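Local coordinates for protein kojibiose phosphorylase (PDB 6W0P) that is a carbohydrate-active enzyme of glycoside hydrolase family 65, combining an N-terminal beta-sandwich domain, a central catalytic domain and a C-terminal domain, at residues P5-E10 with S307-Q312; V214-L219 with E276-S281; M474-F479 with N486-F491. All coordinates share one frame; numbering follows the deposited sequence.

From the N terminus, residues 5-10 meet helix 308-324 almost three hundred residues later, so contact 1 closes a loop that holds the whole N-terminal beta-sandwich. Contact 2 is nested inside that loop: strand 210-217 meets the end of helix 263-277, tying the ten-stranded sheet to a helix that follows it in the chain. Contact 3 comes later, after contact 1 has closed, and is local, with six residues separating loop 474-479 from the start of helix 487-504 in the central catalytic domain. Contacts 2 and 3 lie on opposite sides of the chain's centre, their own centres about 54 Å apart.

Contact 1 (P5-E10 with S307-Q312); sequences PKRYLE and SDSDQQ
Gln312 runs its CG trans to the main-chain nitrogen (chi1 178°) and stays extended to reach Glu10, while Arg7 folds at its second and third torsions (chi2 63°) so that its guanidinium comes near Ser309. The glutamine makes the firmer join. Its NE2 donates to Glu10 O at 2.9 Å along a nearly straight path (168°), arriving in the carbonyl plane on a lone pair, and the acceptor lies almost in the plane of the Gln312 amide. NE2 also donates to Arg15 O, so this one side chain serves two backbone carbonyls of the neighbouring beta hairpin. Water 1 lies within donating distance of two acceptors, 2.7 Å from Gln312 OE1 and 2.9 Å from Leu9 O, and may not serve both at once. The two NE2 bonds, to Glu10 O and Arg15 O, should fix the rotation of the amide, with the water as a possible third hold.

The Arg7 link is looser: NH2 reaches Ser309 OG at 3.3 Å, a weak bond met obliquely. The stronger partner of this guanidinium is Asp654, salt-bridged through NE. Behind Ser309, the helix begins with an N-cap, Ser307 OG accepting from Asp310 N at 3.0 Å. Glu10 pairs through its backbone with Val17. The arrangement joins the N-capped first turn of helix 308-324 to the hairpin of strands 10-11 and 15-19, at the edge of the N-terminal sheet and probably at a junction between domains of this family 65 fold.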
loop_
_atom_site.group_PDB
_atom_site.type_symbol
_atom_site.label_atom_id
_atom_site.label_comp_id
_atom_site.label_asym_id
_atom_site.label_seq_id
_atom_site.Cartn_x
_atom_site.Cartn_y
_atom_site.Cartn_z
ATOM N N PRO A 5 14.295 -15.266 28.106
ATOM C CA PRO A 5 15.345 -16.114 27.549
ATOM C C PRO A 5 14.886 -17.560 27.278
ATOM O O PRO A 5 14.169 -18.097 28.060
ATOM C CB PRO A 5 16.423 -16.108 28.648
ATOM C CG PRO A 5 15.639 -15.897 29.946
ATOM C CD PRO A 5 14.478 -15.007 29.545
ATOM N N LYS A 6 15.288 -18.116 26.138
ATOM C CA LYS A 6 15.285 -19.570 25.846
ATOM C C LYS A 6 16.742 -20.026 25.866
ATOM O O LYS A 6 17.381 -20.125 24.790
ATOM C CB LYS A 6 14.583 -19.866 24.514
ATOM C CG LYS A 6 13.052 -19.862 24.564
ATOM C CD LYS A 6 12.432 -18.492 24.764
ATOM C CE LYS A 6 12.756 -17.534 23.636
ATOM N NZ LYS A 6 12.150 -16.198 23.841
ATOM N N ARG A 7 17.246 -20.253 27.068
ATOM C CA ARG A 7 18.656 -20.595 27.358
ATOM C C ARG A 7 18.851 -22.093 27.087
ATOM O O ARG A 7 18.435 -22.888 27.934
ATOM C CB ARG A 7 18.946 -20.255 28.822
ATOM C CG ARG A 7 20.293 -20.750 29.324
ATOM C CD ARG A 7 21.430 -20.085 28.576
ATOM N NE ARG A 7 21.332 -18.639 28.709
ATOM C CZ ARG A 7 21.881 -17.904 29.687
ATOM N NH1 ARG A 7 22.615 -18.465 30.637
ATOM N NH2 ARG A 7 21.701 -16.593 29.689
ATOM N N TYR A 8 19.447 -22.470 25.954
ATOM C CA TYR A 8 19.752 -23.887 25.633
ATOM C C TYR A 8 21.248 -24.077 25.370
ATOM O O TYR A 8 21.642 -25.273 25.255
ATOM C CB TYR A 8 18.941 -24.381 24.437
ATOM C CG TYR A 8 19.400 -23.916 23.071
ATOM C CD1 TYR A 8 19.123 -22.638 22.615
ATOM C CD2 TYR A 8 20.067 -24.768 22.209
ATOM C CE1 TYR A 8 19.501 -22.219 21.347
ATOM C CE2 TYR A 8 20.457 -24.365 20.940
ATOM C CZ TYR A 8 20.178 -23.082 20.507
ATOM O OH TYR A 8 20.555 -22.668 19.255
ATOM N N LEU A 9 22.044 -22.997 25.323
ATOM C CA LEU A 9 23.498 -23.080 25.005
ATOM C C LEU A 9 24.324 -22.972 26.286
ATOM O O LEU A 9 23.938 -22.230 27.191
ATOM C CB LEU A 9 23.864 -22.007 23.972
ATOM C CG LEU A 9 23.215 -22.232 22.606
ATOM C CD1 LEU A 9 23.476 -21.069 21.668
ATOM C CD2 LEU A 9 23.715 -23.516 21.968
ATOM N N GLU A 10 25.411 -23.725 26.363
ATOM C CA GLU A 10 26.367 -23.652 27.495
ATOM C C GLU A 10 26.995 -22.252 27.540
ATOM O O GLU A 10 27.190 -21.605 26.473
ATOM C CB GLU A 10 27.452 -24.719 27.384
ATOM C CG GLU A 10 26.916 -26.140 27.407
ATOM C CD GLU A 10 25.811 -26.422 28.415
ATOM O OE1 GLU A 10 24.793 -27.016 28.026
ATOM O OE2 GLU A 10 25.962 -26.024 29.588
ATOM N N SER A 307 29.379 -11.814 35.760
ATOM C CA SER A 307 28.308 -12.331 34.867
ATOM C C SER A 307 28.919 -13.117 33.702
ATOM O O SER A 307 29.263 -12.501 32.705
ATOM C CB SER A 307 27.413 -11.240 34.365
ATOM O OG SER A 307 26.497 -11.768 33.416
ATOM N N ASP A 308 29.088 -14.428 33.870
ATOM C CA ASP A 308 29.602 -15.356 32.834
ATOM C C ASP A 308 28.708 -15.229 31.604
ATOM O O ASP A 308 29.230 -15.320 30.477
ATOM C CB ASP A 308 29.646 -16.800 33.345
ATOM C CG ASP A 308 30.602 -16.996 34.516
ATOM O OD1 ASP A 308 31.600 -16.238 34.610
ATOM O OD2 ASP A 308 30.356 -17.922 35.303
ATOM N N SER A 309 27.411 -15.021 31.836
ATOM C CA SER A 309 26.376 -14.887 30.786
ATOM C C SER A 309 26.666 -13.635 29.941
ATOM O O SER A 309 26.637 -13.714 28.685
ATOM C CB SER A 309 25.025 -14.843 31.405
ATOM O OG SER A 309 24.077 -14.423 30.424
ATOM N N ASP A 310 27.002 -12.519 30.582
ATOM C CA ASP A 310 27.288 -11.255 29.854
ATOM C C ASP A 310 28.684 -11.353 29.235
ATOM O O ASP A 310 28.894 -10.799 28.165
ATOM C CB ASP A 310 27.097 -10.034 30.752
ATOM C CG ASP A 310 25.657 -9.570 30.869
ATOM O OD1 ASP A 310 24.879 -9.843 29.941
ATOM O OD2 ASP A 310 25.347 -8.892 31.858
ATOM N N GLN A 311 29.622 -12.012 29.899
ATOM C CA GLN A 311 30.995 -12.138 29.353
ATOM C C GLN A 311 30.906 -12.917 28.035
ATOM O O GLN A 311 31.526 -12.486 27.055
ATOM C CB GLN A 311 31.958 -12.792 30.351
ATOM C CG GLN A 311 33.331 -13.043 29.747
ATOM C CD GLN A 311 34.063 -11.769 29.405
ATOM O OE1 GLN A 311 34.851 -11.282 30.216
ATOM N NE2 GLN A 311 33.806 -11.208 28.229
ATOM N N GLN A 312 30.165 -14.028 28.015
ATOM C CA GLN A 312 29.974 -14.829 26.779
ATOM C C GLN A 312 29.263 -13.956 25.753
ATOM O O GLN A 312 29.727 -13.911 24.613
ATOM C CB GLN A 312 29.167 -16.106 27.017
ATOM C CG GLN A 312 28.923 -16.916 25.747
ATOM C CD GLN A 312 28.164 -18.185 26.070
ATOM O OE1 GLN A 312 27.143 -18.144 26.763
ATOM N NE2 GLN A 312 28.671 -19.328 25.604
HETATM O O HOH W 1 24.883 -19.452 27.221
#

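Contact 2 (V214-L219 with E276-S281); sequences VMRTNL and EASKFS
Arg216 and Ser278 meet alongside one another, the arginine's CD and NE running past the serine CB. Arg216 CD sits 3.6 Å from Ser278 CB, and Arg216 NE lies 3.5 Å from that same CB. The polar atoms come close too, Arg216 NE to Ser278 OG at 3.4 Å, but the angle is too poor for a hydrogen bond, so van der Waals contact carries this pair. Each polar end is engaged away from the other: Arg216 NH1 bonds Ser197 OG, and Ser278 OG bonds Lys275 O, three residues earlier. The serine can turn back in this way because OG stands between its backbone N and carbonyl carbon (chi1 67°). Arg216 CG takes the same kind of position, and the chain then bends at chi3 (-82°).

One shell further out, strand 210-217 fixes the arginine. Its backbone pairs with strands 197-204 and 245-256, leaving Arg216 and Val214 on the helix-facing side, where both touch Leu274. On the serine's side a type I turn from Ala277 to Phe280 follows near the end of helix 263-277, with Phe280 N bonded to Ala277 O at 3.2 Å, and Ser281 N-caps the next helix. Met215 and Thr217 pack on Leu171 and Leu233 of the second sheet. The result is a helix end laid on the outer face of a two-sheet beta-sandwich, the N-terminal domain of family 65, which belongs to the galactose mutarotase-like clan.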
loop_
_atom_site.group_PDB
_atom_site.type_symbol
_atom_site.label_atom_id
_atom_site.label_comp_id
_atom_site.label_asym_id
_atom_site.label_seq_id
_atom_site.Cartn_x
_atom_site.Cartn_y
_atom_site.Cartn_z
ATOM N N VAL A 214 35.769 -23.673 -6.600
ATOM C CA VAL A 214 36.714 -24.798 -6.845
ATOM C C VAL A 214 37.090 -25.454 -5.513
ATOM O O VAL A 214 37.309 -24.733 -4.520
ATOM C CB VAL A 214 37.959 -24.321 -7.613
ATOM C CG1 VAL A 214 37.605 -23.900 -9.036
ATOM C CG2 VAL A 214 38.678 -23.201 -6.879
ATOM N N MET A 215 37.167 -26.781 -5.502
ATOM C CA MET A 215 37.661 -27.527 -4.329
ATOM C C MET A 215 38.700 -28.564 -4.755
ATOM O O MET A 215 38.785 -28.908 -5.936
ATOM C CB MET A 215 36.522 -28.214 -3.582
ATOM C CG MET A 215 35.833 -29.280 -4.368
ATOM S SD MET A 215 34.724 -30.158 -3.264
ATOM C CE MET A 215 33.756 -31.122 -4.425
ATOM N N ARG A 216 39.488 -28.981 -3.779
ATOM C CA ARG A 216 40.448 -30.100 -3.860
ATOM C C ARG A 216 40.694 -30.561 -2.426
ATOM O O ARG A 216 40.329 -29.794 -1.502
ATOM C CB ARG A 216 41.759 -29.644 -4.495
ATOM C CG ARG A 216 42.586 -28.770 -3.572
ATOM C CD ARG A 216 43.725 -28.131 -4.316
ATOM N NE ARG A 216 44.864 -29.021 -4.460
ATOM C CZ ARG A 216 45.451 -29.309 -5.615
ATOM N NH1 ARG A 216 44.968 -28.828 -6.755
ATOM N NH2 ARG A 216 46.500 -30.116 -5.638
ATOM N N THR A 217 41.329 -31.720 -2.253
ATOM C CA THR A 217 41.412 -32.431 -0.947
ATOM C C THR A 217 42.824 -33.007 -0.826
ATOM O O THR A 217 43.609 -32.823 -1.772
ATOM C CB THR A 217 40.284 -33.468 -0.791
ATOM O OG1 THR A 217 40.583 -34.647 -1.542
ATOM C CG2 THR A 217 38.931 -32.947 -1.231
ATOM N N ASN A 218 43.123 -33.612 0.321
ATOM C CA ASN A 218 44.405 -34.310 0.606
ATOM C C ASN A 218 44.192 -35.821 0.385
ATOM O O ASN A 218 44.800 -36.623 1.069
ATOM C CB ASN A 218 44.923 -33.944 2.011
ATOM C CG ASN A 218 43.948 -34.302 3.121
ATOM O OD1 ASN A 218 42.829 -34.721 2.839
ATOM N ND2 ASN A 218 44.338 -34.139 4.380
ATOM N N LEU A 219 43.336 -36.218 -0.537
ATOM C CA LEU A 219 43.112 -37.653 -0.819
ATOM C C LEU A 219 42.564 -37.789 -2.240
ATOM O O LEU A 219 41.540 -37.121 -2.570
ATOM C CB LEU A 219 42.155 -38.223 0.236
ATOM C CG LEU A 219 41.930 -39.739 0.184
ATOM C CD1 LEU A 219 43.198 -40.510 0.530
ATOM C CD2 LEU A 219 40.810 -40.155 1.122
ATOM N N GLU A 276 47.592 -22.754 -3.775
ATOM C CA GLU A 276 48.386 -22.110 -2.686
ATOM C C GLU A 276 47.808 -22.553 -1.334
ATOM O O GLU A 276 48.596 -22.986 -0.477
ATOM C CB GLU A 276 48.411 -20.582 -2.825
ATOM C CG GLU A 276 49.618 -20.052 -3.603
ATOM C CD GLU A 276 49.363 -18.941 -4.626
ATOM O OE1 GLU A 276 50.218 -18.779 -5.537
ATOM O OE2 GLU A 276 48.313 -18.232 -4.529
ATOM N N ALA A 277 46.481 -22.518 -1.179
ATOM C CA ALA A 277 45.787 -22.786 0.106
ATOM C C ALA A 277 45.987 -24.246 0.518
ATOM O O ALA A 277 46.112 -24.508 1.738
ATOM C CB ALA A 277 44.320 -22.439 0.009
ATOM N N SER A 278 46.060 -25.145 -0.468
ATOM C CA SER A 278 46.156 -26.607 -0.250
ATOM C C SER A 278 47.509 -26.974 0.368
ATOM O O SER A 278 47.650 -28.112 0.809
ATOM C CB SER A 278 45.877 -27.390 -1.521
ATOM O OG SER A 278 46.885 -27.186 -2.492
ATOM N N LYS A 279 48.468 -26.054 0.414
ATOM C CA LYS A 279 49.804 -26.333 1.011
ATOM C C LYS A 279 49.719 -26.363 2.547
ATOM O O LYS A 279 50.651 -26.899 3.162
ATOM C CB LYS A 279 50.840 -25.294 0.585
ATOM C CG LYS A 279 50.936 -25.033 -0.910
ATOM C CD LYS A 279 51.430 -26.192 -1.720
ATOM C CE LYS A 279 52.046 -25.733 -3.024
ATOM N NZ LYS A 279 53.270 -24.921 -2.793
ATOM N N PHE A 280 48.651 -25.817 3.145
ATOM C CA PHE A 280 48.517 -25.640 4.615
ATOM C C PHE A 280 47.538 -26.678 5.155
ATOM O O PHE A 280 46.467 -26.887 4.538
ATOM C CB PHE A 280 48.093 -24.207 4.942
ATOM C CG PHE A 280 49.043 -23.183 4.381
ATOM C CD1 PHE A 280 50.280 -22.977 4.969
ATOM C CD2 PHE A 280 48.737 -22.498 3.209
ATOM C CE1 PHE A 280 51.175 -22.067 4.428
ATOM C CE2 PHE A 280 49.632 -21.589 2.665
ATOM C CZ PHE A 280 50.852 -21.377 3.276
ATOM N N SER A 281 47.917 -27.339 6.249
ATOM C CA SER A 281 47.016 -28.226 7.029
ATOM C C SER A 281 45.855 -27.401 7.610
ATOM O O SER A 281 46.043 -26.185 7.887
ATOM C CB SER A 281 47.759 -28.917 8.130
ATOM O OG SER A 281 48.050 -27.993 9.155
#

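Contact 3 (M474-F479 with N486-F491); sequences MGPDEF and NTYTNF
A capped helix start in the central catalytic domain forms this contact: Gly475 and Pro476, on the loop before helix 487-504, press on its N-cap Asn486 and on Tyr488 in its first turn. Pro476 lies over one face of the Tyr488 ring in a CH-pi contact, CG standing 3.8 Å from the ring centroid and 8° off the normal. Pro476 CD rests near the root of the ring, 3.6 Å from Tyr488 CG. The ring is presented to the proline because Tyr488 CG is anti to its backbone N (chi1 -176°), and the two side chains cross at about a right angle.

Next to this pair, Gly475 brings its bare backbone up to the asparagine amide, with CA 3.6 Å from Asn486 OD1 and 3.7 Å from Asn486 ND2. That amide oxygen has two donors, which approach from opposite faces of its plane: Thr489 N at 2.8 Å, the capping bond, and Thr489 OG1 at 2.6 Å. Water 2 then bridges back to the loop, giving one proton to Thr489 OG1 at 3.2 Å and within donating distance, also 3.2 Å, of Met474 O. Asp589 joins the two segments from outside, its carboxylate accepting from Asn486 ND2 through OD1 and from Asp477 N through OD2. Asp477 itself makes an Asx turn, OD1 accepting from Phe479 N.

Across the contact no direct hydrogen bond forms; loop and helix are joined by proline-on-ring and glycine-on-amide packing, with the water and Asp589 as polar bridges. In this buried setting the Asn486 amide has both ends satisfied, OD1 by Thr489 and ND2 by Asp589, which should keep it from flipping and hold the helix start in place beside the loop.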
loop_
_atom_site.group_PDB
_atom_site.type_symbol
_atom_site.label_atom_id
_atom_site.label_comp_id
_atom_site.label_asym_id
_atom_site.label_seq_id
_atom_site.Cartn_x
_atom_site.Cartn_y
_atom_site.Cartn_z
ATOM N N MET A 474 8.324 11.057 7.559
ATOM C CA MET A 474 8.353 10.148 8.712
ATOM C C MET A 474 9.778 10.175 9.260
ATOM O O MET A 474 10.723 10.004 8.446
ATOM C CB MET A 474 7.986 8.727 8.267
ATOM C CG MET A 474 8.209 7.688 9.336
ATOM S SD MET A 474 7.883 5.983 8.808
ATOM C CE MET A 474 6.098 5.978 8.714
ATOM N N GLY A 475 9.917 10.371 10.575
ATOM C CA GLY A 475 11.208 10.321 11.267
ATOM C C GLY A 475 11.540 8.878 11.602
ATOM O O GLY A 475 10.869 7.963 11.131
ATOM N N PRO A 476 12.574 8.619 12.431
ATOM C CA PRO A 476 12.832 7.255 12.898
ATOM C C PRO A 476 11.619 6.599 13.592
ATOM O O PRO A 476 11.500 5.384 13.478
ATOM C CB PRO A 476 14.029 7.425 13.856
ATOM C CG PRO A 476 14.699 8.722 13.408
ATOM C CD PRO A 476 13.564 9.594 12.912
ATOM N N ASP A 477 10.762 7.379 14.262
ATOM C CA ASP A 477 9.509 6.886 14.896
ATOM C C ASP A 477 8.533 6.579 13.763
ATOM O O ASP A 477 7.909 7.506 13.228
ATOM C CB ASP A 477 8.870 7.862 15.898
ATOM C CG ASP A 477 7.469 7.436 16.324
ATOM O OD1 ASP A 477 7.210 6.230 16.252
ATOM O OD2 ASP A 477 6.619 8.316 16.691
ATOM N N GLU A 478 8.418 5.316 13.399
ATOM C CA GLU A 478 7.598 4.904 12.238
ATOM C C GLU A 478 6.113 4.958 12.578
ATOM O O GLU A 478 5.313 4.661 11.675
ATOM C CB GLU A 478 8.009 3.511 11.775
ATOM C CG GLU A 478 9.464 3.465 11.370
ATOM C CD GLU A 478 9.898 2.133 10.804
ATOM O OE1 GLU A 478 9.086 1.212 10.790
ATOM O OE2 GLU A 478 11.018 2.056 10.357
ATOM N N PHE A 479 5.753 5.348 13.794
ATOM C CA PHE A 479 4.342 5.468 14.208
ATOM C C PHE A 479 3.808 6.853 13.855
ATOM O O PHE A 479 2.659 7.105 14.184
ATOM C CB PHE A 479 4.192 5.114 15.683
ATOM C CG PHE A 479 4.509 3.676 16.017
ATOM C CD1 PHE A 479 4.620 2.702 15.028
ATOM C CD2 PHE A 479 4.608 3.279 17.346
ATOM C CE1 PHE A 479 4.890 1.375 15.351
ATOM C CE2 PHE A 479 4.836 1.947 17.671
ATOM C CZ PHE A 479 5.002 1.004 16.675
ATOM N N ASN A 486 8.884 17.317 11.342
ATOM C CA ASN A 486 9.559 16.267 12.143
ATOM C C ASN A 486 10.932 16.821 12.530
ATOM O O ASN A 486 11.708 17.222 11.626
ATOM C CB ASN A 486 9.657 14.927 11.434
ATOM C CG ASN A 486 10.617 13.986 12.123
ATOM O OD1 ASN A 486 11.746 13.819 11.660
ATOM N ND2 ASN A 486 10.178 13.358 13.206
ATOM N N THR A 487 11.207 16.895 13.831
ATOM C CA THR A 487 12.403 17.600 14.345
ATOM C C THR A 487 13.653 16.814 13.971
ATOM O O THR A 487 14.599 17.440 13.531
ATOM C CB THR A 487 12.274 17.887 15.839
ATOM O OG1 THR A 487 11.057 18.635 15.923
ATOM C CG2 THR A 487 13.463 18.657 16.373
ATOM N N TYR A 488 13.634 15.484 14.055
ATOM C CA TYR A 488 14.804 14.689 13.625
ATOM C C TYR A 488 15.174 15.065 12.182
ATOM O O TYR A 488 16.350 15.383 11.902
ATOM C CB TYR A 488 14.554 13.183 13.706
ATOM C CG TYR A 488 15.788 12.395 13.368
ATOM C CD1 TYR A 488 16.105 12.073 12.060
ATOM C CD2 TYR A 488 16.692 12.062 14.363
ATOM C CE1 TYR A 488 17.261 11.363 11.748
ATOM C CE2 TYR A 488 17.853 11.357 14.069
ATOM C CZ TYR A 488 18.141 11.001 12.760
ATOM O OH TYR A 488 19.321 10.362 12.506
ATOM N N THR A 489 14.204 15.013 11.271
ATOM C CA THR A 489 14.421 15.315 9.830
ATOM C C THR A 489 15.021 16.730 9.667
ATOM O O THR A 489 16.065 16.879 8.977
ATOM C CB THR A 489 13.109 15.113 9.060
ATOM O OG1 THR A 489 12.642 13.773 9.255
ATOM C CG2 THR A 489 13.243 15.425 7.587
ATOM N N ASN A 490 14.407 17.742 10.289
ATOM C CA ASN A 490 14.781 19.163 10.076
ATOM C C ASN A 490 16.138 19.417 10.740
ATOM O O ASN A 490 17.003 20.051 10.103
ATOM C CB ASN A 490 13.705 20.124 10.585
ATOM C CG ASN A 490 12.450 20.064 9.745
ATOM O OD1 ASN A 490 12.264 19.125 8.984
ATOM N ND2 ASN A 490 11.578 21.050 9.910
ATOM N N PHE A 491 16.299 18.923 11.966
ATOM C CA PHE A 491 17.527 19.096 12.767
ATOM C C PHE A 491 18.699 18.502 11.984
ATOM O O PHE A 491 19.689 19.224 11.732
ATOM C CB PHE A 491 17.361 18.450 14.143
ATOM C CG PHE A 491 18.496 18.699 15.100
ATOM C CD1 PHE A 491 19.583 17.847 15.148
ATOM C CD2 PHE A 491 18.458 19.766 15.978
ATOM C CE1 PHE A 491 20.623 18.080 16.032
ATOM C CE2 PHE A 491 19.484 19.978 16.884
ATOM C CZ PHE A 491 20.561 19.125 16.915
HETATM O O HOH W 2 12.275 12.066 6.606
#